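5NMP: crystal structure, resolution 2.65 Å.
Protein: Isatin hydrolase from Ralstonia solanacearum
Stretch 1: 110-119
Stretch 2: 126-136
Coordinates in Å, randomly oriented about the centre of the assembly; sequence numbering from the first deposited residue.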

# COMPACT_ATOMS: atom_id res chain seq x y z
N ALA A 110 -5.30 -14.38 -8.19
CA ALA A 110 -3.98 -14.78 -8.67
C ALA A 110 -3.85 -16.29 -8.83
O ALA A 110 -4.49 -17.06 -8.11
CB ALA A 110 -2.90 -14.27 -7.73
N VAL A 111 -3.03 -16.69 -9.79
CA VAL A 111 -2.60 -18.07 -9.90
C VAL A 111 -1.10 -18.12 -9.62
O VAL A 111 -0.38 -17.16 -9.88
CB VAL A 111 -2.90 -18.68 -11.28
CG1 VAL A 111 -4.40 -18.66 -11.54
CG2 VAL A 111 -2.15 -17.93 -12.37
N VAL A 112 -0.64 -19.24 -9.07
CA VAL A 112 0.78 -19.37 -8.73
C VAL A 112 1.42 -20.51 -9.51
O VAL A 112 1.01 -21.66 -9.40
CB VAL A 112 0.97 -19.60 -7.22
CG1 VAL A 112 2.45 -19.73 -6.89
CG2 VAL A 112 0.35 -18.46 -6.43
N ILE A 113 2.44 -20.18 -10.30
CA ILE A 113 3.16 -21.17 -11.09
C ILE A 113 4.47 -21.54 -10.41
O ILE A 113 5.39 -20.72 -10.35
CB ILE A 113 3.47 -20.65 -12.52
CG1 ILE A 113 2.25 -19.93 -13.11
CG2 ILE A 113 3.94 -21.79 -13.41
CD1 ILE A 113 1.03 -20.80 -13.25
N ASP A 114 4.57 -22.77 -9.91
CA ASP A 114 5.75 -23.21 -9.18
C ASP A 114 6.81 -23.82 -10.09
O ASP A 114 6.62 -24.90 -10.65
CB ASP A 114 5.38 -24.21 -8.09
CG ASP A 114 6.58 -24.67 -7.28
OD1 ASP A 114 7.53 -23.87 -7.12
OD2 ASP A 114 6.58 -25.83 -6.82
N ALA A 115 7.94 -23.13 -10.21
CA ALA A 115 9.06 -23.61 -11.02
C ALA A 115 10.35 -23.63 -10.21
O ALA A 115 11.44 -23.58 -10.78
CB ALA A 115 9.22 -22.75 -12.26
N SER A 116 10.22 -23.71 -8.89
CA SER A 116 11.38 -23.63 -8.00
C SER A 116 12.38 -24.77 -8.22
O SER A 116 13.59 -24.57 -8.13
CB SER A 116 10.92 -23.61 -6.54
OG SER A 116 10.03 -24.68 -6.26
N ALA A 117 11.88 -25.97 -8.51
CA ALA A 117 12.74 -27.12 -8.75
C ALA A 117 13.56 -26.95 -10.03
O ALA A 117 14.71 -27.38 -10.11
CB ALA A 117 11.92 -28.39 -8.81
N GLN A 118 12.96 -26.32 -11.03
CA GLN A 118 13.61 -26.11 -12.32
C GLN A 118 14.69 -25.04 -12.23
O GLN A 118 15.78 -25.19 -12.79
CB GLN A 118 12.59 -25.73 -13.39
CG GLN A 118 11.69 -26.88 -13.85
CD GLN A 118 10.61 -27.23 -12.84
OE1 GLN A 118 10.38 -26.51 -11.87
NE2 GLN A 118 9.94 -28.35 -13.07
N VAL A 119 14.38 -23.96 -11.52
CA VAL A 119 15.30 -22.84 -11.36
C VAL A 119 16.47 -23.24 -10.46
O VAL A 119 17.58 -22.71 -10.58
CB VAL A 119 14.56 -21.62 -10.77
CG1 VAL A 119 15.53 -20.46 -10.53
CG2 VAL A 119 13.45 -21.19 -11.72
N LEU A 126 13.69 -20.90 -18.56
CA LEU A 126 12.67 -20.12 -19.24
C LEU A 126 11.29 -20.74 -19.11
O LEU A 126 11.09 -21.92 -19.42
CB LEU A 126 13.03 -19.94 -20.71
CG LEU A 126 14.36 -19.24 -20.99
CD1 LEU A 126 14.63 -19.16 -22.48
CD2 LEU A 126 14.36 -17.85 -20.36
N LEU A 127 10.33 -19.94 -18.65
CA LEU A 127 8.93 -20.34 -18.59
C LEU A 127 8.35 -20.40 -20.00
O LEU A 127 8.33 -19.39 -20.71
CB LEU A 127 8.13 -19.37 -17.72
CG LEU A 127 6.64 -19.64 -17.54
CD1 LEU A 127 6.42 -20.98 -16.87
CD2 LEU A 127 6.00 -18.53 -16.73
N THR A 128 7.89 -21.57 -20.40
CA THR A 128 7.40 -21.76 -21.76
C THR A 128 5.89 -21.97 -21.81
O THR A 128 5.25 -22.22 -20.79
CB THR A 128 8.09 -22.95 -22.44
OG1 THR A 128 7.77 -24.16 -21.74
CG2 THR A 128 9.60 -22.76 -22.45
N VAL A 129 5.33 -21.86 -23.01
CA VAL A 129 3.91 -22.11 -23.23
C VAL A 129 3.57 -23.56 -22.87
O VAL A 129 2.54 -23.83 -22.25
CB VAL A 129 3.50 -21.82 -24.68
CG1 VAL A 129 2.04 -22.17 -24.91
CG2 VAL A 129 3.75 -20.36 -25.02
N ASP A 130 4.45 -24.48 -23.27
CA ASP A 130 4.27 -25.89 -22.97
C ASP A 130 4.14 -26.12 -21.47
O ASP A 130 3.27 -26.87 -21.02
CB ASP A 130 5.43 -26.71 -23.53
CG ASP A 130 5.50 -26.66 -25.05
OD1 ASP A 130 5.09 -25.63 -25.62
OD2 ASP A 130 5.95 -27.65 -25.66
N PHE A 131 5.01 -25.47 -20.70
CA PHE A 131 4.98 -25.60 -19.24
C PHE A 131 3.70 -25.03 -18.66
O PHE A 131 3.12 -25.60 -17.73
CB PHE A 131 6.20 -24.92 -18.62
CG PHE A 131 6.37 -25.19 -17.15
CD1 PHE A 131 5.78 -24.36 -16.20
CD2 PHE A 131 7.12 -26.27 -16.71
CE1 PHE A 131 5.93 -24.61 -14.85
CE2 PHE A 131 7.28 -26.52 -15.36
CZ PHE A 131 6.69 -25.69 -14.43
N LEU A 132 3.24 -23.91 -19.21
CA LEU A 132 2.01 -23.28 -18.75
C LEU A 132 0.79 -24.16 -19.06
O LEU A 132 -0.11 -24.29 -18.22
CB LEU A 132 1.84 -21.90 -19.38
CG LEU A 132 2.78 -20.80 -18.86
CD1 LEU A 132 2.66 -19.55 -19.70
CD2 LEU A 132 2.50 -20.49 -17.39
N GLN A 133 0.76 -24.75 -20.25
CA GLN A 133 -0.36 -25.60 -20.65
C GLN A 133 -0.41 -26.90 -19.85
O GLN A 133 -1.48 -27.47 -19.65
CB GLN A 133 -0.29 -25.91 -22.15
CG GLN A 133 -0.65 -24.73 -23.03
CD GLN A 133 -0.55 -25.05 -24.51
OE1 GLN A 133 0.26 -25.88 -24.92
NE2 GLN A 133 -1.38 -24.40 -25.32
N ALA A 134 0.75 -27.37 -19.40
CA ALA A 134 0.81 -28.55 -18.55
C ALA A 134 0.29 -28.23 -17.16
O ALA A 134 -0.33 -29.07 -16.50
CB ALA A 134 2.23 -29.08 -18.48
N TRP A 135 0.55 -27.00 -16.72
CA TRP A 135 0.07 -26.51 -15.43
C TRP A 135 -1.46 -26.50 -15.40
O TRP A 135 -2.07 -26.91 -14.41
CB TRP A 135 0.62 -25.12 -15.15
CG TRP A 135 0.24 -24.55 -13.81
CD1 TRP A 135 0.95 -24.63 -12.65
CD2 TRP A 135 -0.94 -23.79 -13.50
NE1 TRP A 135 0.29 -23.98 -11.64
CE2 TRP A 135 -0.88 -23.46 -12.13
CE3 TRP A 135 -2.05 -23.37 -14.25
CZ2 TRP A 135 -1.88 -22.72 -11.50
CZ3 TRP A 135 -3.04 -22.64 -13.61
CH2 TRP A 135 -2.95 -22.32 -12.25
N GLU A 136 -2.07 -26.03 -16.48
CA GLU A 136 -3.52 -25.98 -16.60
C GLU A 136 -4.15 -27.37 -16.61
O GLU A 136 -5.28 -27.54 -16.17
CB GLU A 136 -3.94 -25.22 -17.86
CG GLU A 136 -3.81 -23.71 -17.75
CD GLU A 136 -4.40 -22.99 -18.95
OE1 GLU A 136 -4.48 -23.61 -20.04
OE2 GLU A 136 -4.78 -21.81 -18.81
O HOH W 1 2.36 -25.09 -9.66

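Stretch 1 supplies a strand, residues 110-114, and then a short helix, 116-119. Stretch 2 opens with two strand residues, 126-127, and continues as a helix from Val129 through Glu136. The strand and this longer helix approach to 10.1 Å between axes. Their N-to-C directions differ by 119°, so the helix crosses the strand obliquely. Two points fix the register: Ile113 CA lies 7.5 Å from Trp135 CA, and Ala115 CA lies 8.2 Å from Leu127 CA. No hydrogen bond joins the two backbones. The contact is made mainly by apolar side chains and buries 361 Å², both sides summed.

Ala110 is buried but does not reach stretch 2. Val111 is the first residue to touch it. Its CA-to-CB bond points toward the helix, and Val111 CB meets Trp135 CH2 at 3.8 Å. This is an apolar contact with the six-membered part of the indole.

The CA-to-CB bond of Val112 points away from stretch 2, as expected for a neighbour in an extended strand. Its backbone still takes part. Trp135 NE1 donates to Val112 O at 3.3 Å, but the N-H...O angle is only 126° and the bond is weak. Water 1 lies near the same indole nitrogen. It accepts a weak bond from Trp135 NE1 at 3.1 Å and a bond from Asp114 N at 3.2 Å. The water thus links the strand backbone to the indole beside the direct bond.

Ile113 is the centre of the packing. Its CA-to-CB bond runs sideways, but the end of the side chain comes nearer to the helix. With chi1 and chi2 both m, Ile113 CD1 sits over one face of the Trp135 indole, 3.5 Å from the centroid of the five-membered ring and 12° off its normal. This is a CH-pi contact, in which a methyl group meets the electron-rich face of the ring. The other methyl, Ile113 CG2, lies at the edge of the Phe131 ring, 3.7 Å from Phe131 CE1. It also approaches Leu127 CD1 at 4.3 Å. Ile113 CG1 packs against Leu132 CD2, again at 4.3 Å. Phe131 and Trp135 are one helical turn apart, so both can face the strand.

Asp114 ends the strand. Its side chain turns to its own stretch: Asp114 OD1 accepts from Ser116 N at 3.2 Å and from Ser116 OG at 2.8 Å. Its carbonyl, Asp114 O, lies at the edge of the Phe131 ring, 3.9 Å from Phe131 CZ.

Ala115 is the N-cap of the short helix. Its methyl points toward stretch 2, with Ala115 CB 4.4 Å from Phe131 CZ. Ser116 and Ala117 make no contact across the interface. The CA-to-CB bond of Gln118 points toward stretch 2, and its side chain end lies at the edge of the Phe131 ring. Val119 is out of reach.

The helix carrying these aromatic rings is capped by Thr128, whose OG1 accepts from Phe131 N at 3.2 Å.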